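Local structure of sporulation-control protein spo0M (Bacillus subtilis, 5CL2) at residues 47-52 with 104-109; 147-152 with 168-173; 195-200 with 225-230. The protein controls the expression of spo0A and is required for the cell to pass the morphological stage 0 of sporulation. All blocks are in the same frame, centred on the assembly; numbering follows the deposited sequence.

The three contacts follow one another along the chain, each pairing antiparallel strands. Contact 1 joins strands 40-57 and 106-114 inside a mixed sheet. Contacts 2 and 3 pair the first two and last two strands of another, the five-stranded antiparallel sheet that runs from 146-155 to 224-229. Contacts 1 and 2 both lie in the Spo0M family region, whose clan is arrestin N-like. Their centres are 22 Å apart, those of contacts 2 and 3 18 Å. V104, just before strand 106-114, packs on D152 and joins contacts 1 and 2. The chain thus secures one sheet internally and the other at both edges, with contact 3 at the subunit interface.

Contact 1 of 3, residues 47-52 with 104-109; sequences LQLSTR and VEVAVV
Within a mixed sheet consistent with an arrestin-like fold, strand 40-57 runs antiparallel to strand 106-114, and Q48 and S50 pair with V109 and A107 through two hydrogen-bonded rings. Q48 N gives to V109 O and V109 N to Q48 O, while S50 N and A107 O close to 2.9 Å and A107 N returns the bond to S50 O. One face of the pairing is apolar. L49 CD1 sits 3.7 Å from both V106 CG1 and V108 CG2; L47 CD1 lies 4.0 Å from V108 CG1. I126 and L93 add to the packing around L49. S50 and A107 share the other face, where S50 OG makes a weak hydrogen bond to Y65 OH. At the end, the side chains of R52 and E105 cross at about a right angle, with E105 CG over one face of the guanidinium and E105 OE2 3.2 Å from R52 NH1. That oxygen is well out of the guanidinium plane, so the salt bridge works by charge alone, and its hold on the rotation of either group is probably looser than a directed hydrogen bond would give.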
loop_
_atom_site.group_PDB
_atom_site.type_symbol
_atom_site.label_atom_id
_atom_site.label_comp_id
_atom_site.label_asym_id
_atom_site.label_seq_id
_atom_site.Cartn_x
_atom_site.Cartn_y
_atom_site.Cartn_z
ATOM N N LEU A 47 -3.118 -20.728 0.798
ATOM C CA LEU A 47 -3.137 -20.337 -0.606
ATOM C C LEU A 47 -2.392 -19.013 -0.735
ATOM O O LEU A 47 -2.509 -18.148 0.141
ATOM C CB LEU A 47 -4.563 -20.134 -1.111
ATOM C CG LEU A 47 -5.338 -21.370 -1.563
ATOM C CD1 LEU A 47 -6.373 -20.986 -2.600
ATOM C CD2 LEU A 47 -4.427 -22.506 -2.013
ATOM N N GLN A 48 -1.648 -18.850 -1.824
ATOM C CA GLN A 48 -0.951 -17.593 -2.096
ATOM C C GLN A 48 -1.175 -17.166 -3.521
ATOM O O GLN A 48 -1.000 -17.958 -4.446
ATOM C CB GLN A 48 0.554 -17.697 -1.876
ATOM C CG GLN A 48 0.975 -18.511 -0.694
ATOM C CD GLN A 48 2.069 -17.811 0.088
ATOM O OE1 GLN A 48 2.979 -17.204 -0.496
ATOM N NE2 GLN A 48 1.979 -17.874 1.422
ATOM N N LEU A 49 -1.496 -15.886 -3.688
ATOM C CA LEU A 49 -1.580 -15.270 -5.007
ATOM C C LEU A 49 -0.253 -14.543 -5.211
ATOM O O LEU A 49 0.174 -13.774 -4.363
ATOM C CB LEU A 49 -2.778 -14.323 -5.098
ATOM C CG LEU A 49 -3.199 -13.801 -6.477
ATOM C CD1 LEU A 49 -3.934 -14.873 -7.300
ATOM C CD2 LEU A 49 -4.042 -12.546 -6.340
ATOM N N SER A 50 0.436 -14.837 -6.304
ATOM C CA SER A 50 1.742 -14.238 -6.495
ATOM C C SER A 50 2.047 -13.889 -7.936
ATOM O O SER A 50 1.395 -14.345 -8.879
ATOM C CB SER A 50 2.842 -15.149 -5.987
ATOM O OG SER A 50 2.857 -16.322 -6.761
ATOM N N THR A 51 3.042 -13.033 -8.089
ATOM C CA THR A 51 3.497 -12.682 -9.415
ATOM C C THR A 51 4.990 -12.445 -9.296
ATOM O O THR A 51 5.582 -12.837 -8.277
ATOM C CB THR A 51 2.734 -11.461 -9.985
ATOM O OG1 THR A 51 3.047 -11.322 -11.372
ATOM C CG2 THR A 51 3.043 -10.186 -9.214
ATOM N N ARG A 52 5.608 -11.919 -10.356
ATOM C CA ARG A 52 7.016 -11.555 -10.335
ATOM C C ARG A 52 7.175 -10.120 -10.845
ATOM O O ARG A 52 6.351 -9.625 -11.611
ATOM C CB ARG A 52 7.848 -12.485 -11.211
ATOM C CG ARG A 52 7.295 -13.868 -11.372
ATOM C CD ARG A 52 7.962 -14.557 -12.546
ATOM N NE ARG A 52 7.776 -13.815 -13.789
ATOM C CZ ARG A 52 7.930 -14.339 -15.002
ATOM N NH1 ARG A 52 8.286 -15.614 -15.143
ATOM N NH2 ARG A 52 7.739 -13.583 -16.077
ATOM N N VAL A 104 3.782 -10.734 -17.786
ATOM C CA VAL A 104 3.251 -10.900 -16.440
ATOM C C VAL A 104 2.544 -12.240 -16.193
ATOM O O VAL A 104 1.611 -12.613 -16.911
ATOM C CB VAL A 104 2.272 -9.781 -16.099
ATOM C CG1 VAL A 104 1.690 -9.990 -14.710
ATOM C CG2 VAL A 104 2.969 -8.417 -16.214
ATOM N N GLU A 105 2.992 -12.966 -15.177
ATOM C CA GLU A 105 2.230 -14.144 -14.753
ATOM C C GLU A 105 1.693 -13.991 -13.327
ATOM O O GLU A 105 2.374 -13.473 -12.435
ATOM C CB GLU A 105 3.079 -15.432 -14.873
ATOM C CG GLU A 105 4.138 -15.620 -13.774
ATOM C CD GLU A 105 4.723 -17.048 -13.708
ATOM O OE1 GLU A 105 3.930 -18.022 -13.632
ATOM O OE2 GLU A 105 5.968 -17.199 -13.707
ATOM N N VAL A 106 0.453 -14.429 -13.139
ATOM C CA VAL A 106 -0.173 -14.479 -11.824
ATOM C C VAL A 106 -0.529 -15.929 -11.518
ATOM O O VAL A 106 -1.201 -16.603 -12.304
ATOM C CB VAL A 106 -1.444 -13.637 -11.746
ATOM C CG1 VAL A 106 -2.117 -13.845 -10.400
ATOM C CG2 VAL A 106 -1.126 -12.172 -11.966
ATOM N N ALA A 107 -0.061 -16.413 -10.380
ATOM C CA ALA A 107 -0.279 -17.785 -10.008
ATOM C C ALA A 107 -0.930 -17.899 -8.629
ATOM O O ALA A 107 -0.627 -17.119 -7.735
ATOM C CB ALA A 107 1.044 -18.549 -10.050
ATOM N N VAL A 108 -1.824 -18.874 -8.487
ATOM C CA VAL A 108 -2.331 -19.337 -7.192
ATOM C C VAL A 108 -1.500 -20.536 -6.727
ATOM O O VAL A 108 -1.407 -21.550 -7.406
ATOM C CB VAL A 108 -3.817 -19.722 -7.263
ATOM C CG1 VAL A 108 -4.260 -20.365 -5.973
ATOM C CG2 VAL A 108 -4.670 -18.482 -7.604
ATOM N N VAL A 109 -0.831 -20.379 -5.599
ATOM C CA VAL A 109 0.059 -21.396 -5.074
ATOM C C VAL A 109 -0.521 -21.986 -3.807
ATOM O O VAL A 109 -0.876 -21.262 -2.887
ATOM C CB VAL A 109 1.445 -20.811 -4.776
ATOM C CG1 VAL A 109 2.333 -21.824 -4.088
ATOM C CG2 VAL A 109 2.089 -20.274 -6.057
#

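Contact 2 of 3, residues 147-152 with 168-173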
loop_
_atom_site.group_PDB
_atom_site.type_symbol
_atom_site.label_atom_id
_atom_site.label_comp_id
_atom_site.label_asym_id
_atom_site.label_seq_id
_atom_site.Cartn_x
_atom_site.Cartn_y
_atom_site.Cartn_z
ATOM N N ARG A 147 -0.213 2.143 -29.927
ATOM C CA ARG A 147 -0.417 0.698 -29.917
ATOM C C ARG A 147 0.288 0.126 -28.670
ATOM O O ARG A 147 1.436 0.487 -28.375
ATOM C CB ARG A 147 0.103 0.075 -31.222
ATOM C CG ARG A 147 -0.286 -1.377 -31.437
ATOM C CD ARG A 147 0.885 -2.289 -31.171
ATOM N NE ARG A 147 2.131 -1.664 -31.623
ATOM C CZ ARG A 147 3.342 -2.061 -31.241
ATOM N NH1 ARG A 147 3.474 -3.082 -30.405
ATOM N NH2 ARG A 147 4.422 -1.437 -31.687
ATOM N N LEU A 148 -0.395 -0.748 -27.929
ATOM C CA LEU A 148 0.207 -1.303 -26.713
ATOM C C LEU A 148 1.392 -2.170 -27.079
ATOM O O LEU A 148 1.272 -3.106 -27.867
ATOM C CB LEU A 148 -0.797 -2.121 -25.913
ATOM C CG LEU A 148 -0.180 -2.747 -24.651
ATOM C CD1 LEU A 148 0.259 -1.693 -23.662
ATOM C CD2 LEU A 148 -1.108 -3.750 -23.993
ATOM N N ASN A 149 2.548 -1.843 -26.518
ATOM C CA ASN A 149 3.776 -2.530 -26.898
ATOM C C ASN A 149 4.215 -3.532 -25.853
ATOM O O ASN A 149 4.420 -4.720 -26.146
ATOM C CB ASN A 149 4.913 -1.538 -27.158
ATOM C CG ASN A 149 6.085 -2.186 -27.891
ATOM O OD1 ASN A 149 5.891 -2.956 -28.828
ATOM N ND2 ASN A 149 7.298 -1.890 -27.454
ATOM N N GLU A 150 4.384 -3.041 -24.632
ATOM C CA GLU A 150 4.837 -3.898 -23.552
ATOM C C GLU A 150 4.028 -3.654 -22.300
ATOM O O GLU A 150 3.377 -2.625 -22.158
ATOM C CB GLU A 150 6.325 -3.662 -23.267
ATOM C CG GLU A 150 7.190 -4.851 -23.664
ATOM C CD GLU A 150 6.780 -6.112 -22.919
ATOM O OE1 GLU A 150 6.716 -6.084 -21.674
ATOM O OE2 GLU A 150 6.420 -7.098 -23.579
ATOM N N ALA A 151 4.005 -4.643 -21.423
ATOM C CA ALA A 151 3.431 -4.478 -20.094
ATOM C C ALA A 151 4.236 -5.354 -19.167
ATOM O O ALA A 151 4.559 -6.494 -19.521
ATOM C CB ALA A 151 1.973 -4.848 -20.061
ATOM N N ASP A 152 4.642 -4.825 -18.024
ATOM C CA ASP A 152 5.371 -5.674 -17.087
ATOM C C ASP A 152 5.259 -5.115 -15.688
ATOM O O ASP A 152 4.882 -3.956 -15.500
ATOM C CB ASP A 152 6.847 -5.805 -17.487
ATOM C CG ASP A 152 7.446 -7.175 -17.125
ATOM O OD1 ASP A 152 6.923 -7.866 -16.217
ATOM O OD2 ASP A 152 8.453 -7.571 -17.752
ATOM N N GLU A 168 3.472 -1.461 -15.375
ATOM C CA GLU A 168 3.775 -0.401 -16.318
ATOM C C GLU A 168 3.389 -0.829 -17.736
ATOM O O GLU A 168 3.888 -1.847 -18.251
ATOM C CB GLU A 168 5.259 -0.044 -16.258
ATOM C CG GLU A 168 5.670 1.128 -17.163
ATOM C CD GLU A 168 7.130 1.499 -16.978
ATOM O OE1 GLU A 168 7.753 1.000 -16.017
ATOM O OE2 GLU A 168 7.663 2.294 -17.779
ATOM N N PHE A 169 2.463 -0.067 -18.329
ATOM C CA PHE A 169 2.034 -0.251 -19.718
ATOM C C PHE A 169 2.797 0.699 -20.633
ATOM O O PHE A 169 2.784 1.912 -20.418
ATOM C CB PHE A 169 0.524 -0.022 -19.865
ATOM C CG PHE A 169 -0.306 -1.023 -19.114
ATOM C CD1 PHE A 169 -0.512 -0.884 -17.761
ATOM C CD2 PHE A 169 -0.852 -2.114 -19.758
ATOM C CE1 PHE A 169 -1.256 -1.815 -17.052
ATOM C CE2 PHE A 169 -1.596 -3.043 -19.056
ATOM C CZ PHE A 169 -1.790 -2.894 -17.698
ATOM N N GLU A 170 3.458 0.152 -21.648
ATOM C CA GLU A 170 4.223 0.950 -22.606
ATOM C C GLU A 170 3.601 0.870 -23.996
ATOM O O GLU A 170 3.408 -0.223 -24.551
ATOM C CB GLU A 170 5.676 0.493 -22.663
ATOM C CG GLU A 170 6.484 1.145 -23.756
ATOM C CD GLU A 170 7.723 0.340 -24.075
ATOM O OE1 GLU A 170 8.427 -0.043 -23.111
ATOM O OE2 GLU A 170 7.998 0.095 -25.274
ATOM N N PHE A 171 3.253 2.048 -24.512
ATOM C CA PHE A 171 2.633 2.231 -25.810
ATOM C C PHE A 171 3.617 2.856 -26.783
ATOM O O PHE A 171 4.471 3.662 -26.386
ATOM C CB PHE A 171 1.419 3.143 -25.717
ATOM C CG PHE A 171 0.363 2.676 -24.772
ATOM C CD1 PHE A 171 0.466 2.947 -23.420
ATOM C CD2 PHE A 171 -0.766 2.039 -25.240
ATOM C CE1 PHE A 171 -0.514 2.559 -22.552
ATOM C CE2 PHE A 171 -1.756 1.641 -24.370
ATOM C CZ PHE A 171 -1.631 1.906 -23.026
ATOM N N VAL A 172 3.439 2.542 -28.061
ATOM C CA VAL A 172 4.252 3.093 -29.129
ATOM C C VAL A 172 3.357 3.969 -30.024
ATOM O O VAL A 172 2.209 3.601 -30.318
ATOM C CB VAL A 172 4.908 1.949 -29.954
ATOM C CG1 VAL A 172 5.548 2.467 -31.214
ATOM C CG2 VAL A 172 5.930 1.229 -29.123
ATOM N N PRO A 173 3.874 5.138 -30.444
ATOM C CA PRO A 173 3.054 6.061 -31.253
ATOM C C PRO A 173 2.830 5.473 -32.630
ATOM O O PRO A 173 3.798 5.048 -33.247
ATOM C CB PRO A 173 3.901 7.357 -31.325
ATOM C CG PRO A 173 5.290 6.943 -30.997
ATOM C CD PRO A 173 5.163 5.732 -30.051
#
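E170 O is gripped by two successive backbone N-H groups, N149 N at 2.7 Å and E150 N at 3.0 Å. This is a classic beta bulge in the hairpin of strands 146-155 and 165-173: N149 and E150 together face the single residue E170, and the register shifts by one. E170 N answers to E150 O, with R147 and V172 paired on one side of the bulge and D152 and E168 on the other. The extra residue also turns its side chain to use. N149 CG is anti to its backbone N (chi1 -165°), and ND2 donates to E170 OE2 at 3.0 Å in a nearly straight bond (169°). The oxygen lies in the amide plane, but the donor stands above the carboxylate plane. On its other end, N149 OD1 accepts from R147 NH1, 2.9 Å away, and V172 CG2 packs 3.5 Å from N149 CB. On the opposite face of the sheet, L148 CD1 makes a CH-pi contact over one face of the F171 ring, 4.1 Å from its centroid, and also meets the edge of the F169 ring, whose CD2 is 3.9 Å from A151 CB. L138 and I141 of helix 132-143 pack on F171. The carboxylates have further mates: E170 OE1 and E168 OE2 both form salt bridges with R205, and D152 OD2 with R63. With both ends of its amide engaged, N149 is probably held against turning about chi2, and R205, with R204 at E168, probably offsets the negative charge gathered by E168 and E170.

Contact 3 of 3, residues 195-200 with 225-230; sequences GLEIIF and RVRFSQ
R225 and E197 both carry CG anti to the backbone N (chi1 -158° and -175°), and both chains continue extended, R225 from CG to NE, until R225 NE reaches E197 OE2 on one face of the sheet, a hydrogen-bonded salt bridge of 2.6 Å. The carboxylate oxygen lies close to the guanidinium plane, whereas NE approaches it from above the carboxylate plane. I199 runs side by side with R225, its CG1 3.8 Å from R225 CG and its CD1 over one face of the guanidinium. An alanine in place of R225 would probably leave E197 OE2 without this mate and open a gap alongside I199. L196 N lies over one face of the R227 guanidinium, toward its rim, and the salt bridge of R227 goes to D192. On the opposite face I198 CD1 touches F228 CE1 at 4.0 Å. Backbone bonds pair L196 with F228 and I198 with V226. E197 OE1 comes close to E197 OE1 of the second subunit. Strand 195-202 also pairs with 185-191, and S229 is the N-cap where strand 224-229, outermost within this chain, passes into helix 230-234. F228 packs against helix 236-248, L196 and I198 against helix 132-143.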
loop_
_atom_site.group_PDB
_atom_site.type_symbol
_atom_site.label_atom_id
_atom_site.label_comp_id
_atom_site.label_asym_id
_atom_site.label_seq_id
_atom_site.Cartn_x
_atom_site.Cartn_y
_atom_site.Cartn_z
ATOM N N GLY A 195 -12.902 4.535 -8.429
ATOM C CA GLY A 195 -12.328 5.097 -9.624
ATOM C C GLY A 195 -10.930 4.588 -9.875
ATOM O O GLY A 195 -10.526 3.514 -9.402
ATOM N N LEU A 196 -10.184 5.371 -10.632
ATOM C CA LEU A 196 -8.907 4.915 -11.138
ATOM C C LEU A 196 -7.925 6.079 -11.244
ATOM O O LEU A 196 -8.289 7.165 -11.702
ATOM C CB LEU A 196 -9.141 4.251 -12.485
ATOM C CG LEU A 196 -8.012 3.587 -13.231
ATOM C CD1 LEU A 196 -8.567 2.437 -14.022
ATOM C CD2 LEU A 196 -7.432 4.617 -14.144
ATOM N N GLU A 197 -6.684 5.861 -10.825
ATOM C CA GLU A 197 -5.644 6.881 -10.996
ATOM C C GLU A 197 -4.643 6.489 -12.089
ATOM O O GLU A 197 -4.184 5.348 -12.136
ATOM C CB GLU A 197 -4.931 7.103 -9.666
ATOM C CG GLU A 197 -3.926 8.203 -9.646
ATOM C CD GLU A 197 -3.670 8.691 -8.239
ATOM O OE1 GLU A 197 -4.451 8.303 -7.355
ATOM O OE2 GLU A 197 -2.727 9.477 -8.010
ATOM N N ILE A 198 -4.301 7.429 -12.963
ATOM C CA ILE A 198 -3.332 7.169 -14.029
ATOM C C ILE A 198 -2.077 7.994 -13.867
ATOM O O ILE A 198 -2.140 9.205 -13.619
ATOM C CB ILE A 198 -3.896 7.448 -15.418
ATOM C CG1 ILE A 198 -5.244 6.777 -15.582
ATOM C CG2 ILE A 198 -2.959 6.927 -16.483
ATOM C CD1 ILE A 198 -5.688 6.697 -16.984
ATOM N N ILE A 199 -0.934 7.320 -13.949
ATOM C CA ILE A 199 0.350 7.997 -13.951
ATOM C C ILE A 199 0.876 7.968 -15.382
ATOM O O ILE A 199 0.875 6.922 -16.039
ATOM C CB ILE A 199 1.328 7.344 -12.975
ATOM C CG1 ILE A 199 0.777 7.431 -11.551
ATOM C CG2 ILE A 199 2.697 7.976 -13.075
ATOM C CD1 ILE A 199 1.556 6.621 -10.549
ATOM N N PHE A 200 1.260 9.137 -15.876
ATOM C CA PHE A 200 1.710 9.317 -17.250
ATOM C C PHE A 200 3.187 9.619 -17.235
ATOM O O PHE A 200 3.664 10.378 -16.398
ATOM C CB PHE A 200 0.967 10.472 -17.936
ATOM C CG PHE A 200 -0.508 10.244 -18.095
ATOM C CD1 PHE A 200 -1.371 10.416 -17.018
ATOM C CD2 PHE A 200 -1.040 9.909 -19.324
ATOM C CE1 PHE A 200 -2.726 10.230 -17.163
ATOM C CE2 PHE A 200 -2.401 9.722 -19.472
ATOM C CZ PHE A 200 -3.245 9.880 -18.383
ATOM N N ARG A 225 0.093 13.013 -12.840
ATOM C CA ARG A 225 -0.692 12.087 -12.050
ATOM C C ARG A 225 -2.141 12.543 -11.939
ATOM O O ARG A 225 -2.424 13.538 -11.294
ATOM C CB ARG A 225 -0.058 11.933 -10.665
ATOM C CG ARG A 225 -0.450 10.654 -9.968
ATOM C CD ARG A 225 0.504 10.313 -8.833
ATOM N NE ARG A 225 -0.142 9.393 -7.902
ATOM C CZ ARG A 225 0.479 8.761 -6.909
ATOM N NH1 ARG A 225 1.780 8.935 -6.709
ATOM N NH2 ARG A 225 -0.207 7.951 -6.116
ATOM N N VAL A 226 -3.065 11.783 -12.523
ATOM C CA VAL A 226 -4.452 12.242 -12.626
ATOM C C VAL A 226 -5.493 11.209 -12.172
ATOM O O VAL A 226 -5.488 10.063 -12.639
ATOM C CB VAL A 226 -4.784 12.656 -14.084
ATOM C CG1 VAL A 226 -6.286 12.906 -14.248
ATOM C CG2 VAL A 226 -3.958 13.886 -14.509
ATOM N N ARG A 227 -6.411 11.622 -11.294
ATOM C CA ARG A 227 -7.496 10.728 -10.892
ATOM C C ARG A 227 -8.752 10.905 -11.748
ATOM O O ARG A 227 -9.188 12.026 -12.000
ATOM C CB ARG A 227 -7.850 10.933 -9.420
ATOM C CG ARG A 227 -9.198 10.337 -9.073
ATOM C CD ARG A 227 -9.366 10.110 -7.589
ATOM N NE ARG A 227 -10.309 9.023 -7.376
ATOM C CZ ARG A 227 -9.939 7.764 -7.157
ATOM N NH1 ARG A 227 -8.649 7.454 -7.088
ATOM N NH2 ARG A 227 -10.856 6.824 -6.993
ATOM N N PHE A 228 -9.293 9.791 -12.214
ATOM C CA PHE A 228 -10.584 9.695 -12.891
ATOM C C PHE A 228 -11.586 8.980 -11.993
ATOM O O PHE A 228 -11.232 8.024 -11.285
ATOM C CB PHE A 228 -10.475 8.902 -14.201
ATOM C CG PHE A 228 -9.588 9.532 -15.243
ATOM C CD1 PHE A 228 -8.209 9.579 -15.075
ATOM C CD2 PHE A 228 -10.129 10.018 -16.421
ATOM C CE1 PHE A 228 -7.402 10.147 -16.048
ATOM C CE2 PHE A 228 -9.318 10.582 -17.393
ATOM C CZ PHE A 228 -7.961 10.641 -17.205
ATOM N N SER A 229 -12.846 9.393 -12.047
ATOM C CA SER A 229 -13.871 8.699 -11.280
ATOM C C SER A 229 -14.537 7.671 -12.155
ATOM O O SER A 229 -14.273 7.612 -13.350
ATOM C CB SER A 229 -14.930 9.664 -10.775
ATOM O OG SER A 229 -15.840 9.935 -11.830
ATOM N N GLN A 230 -15.444 6.901 -11.563
ATOM C CA GLN A 230 -16.196 5.886 -12.293
ATOM C C GLN A 230 -16.986 6.463 -13.479
ATOM O O GLN A 230 -16.981 5.883 -14.572
ATOM C CB GLN A 230 -17.153 5.169 -11.346
ATOM C CG GLN A 230 -18.094 4.192 -12.028
ATOM C CD GLN A 230 -18.817 3.279 -11.038
ATOM O OE1 GLN A 230 -18.874 3.565 -9.838
ATOM N NE2 GLN A 230 -19.364 2.174 -11.540
#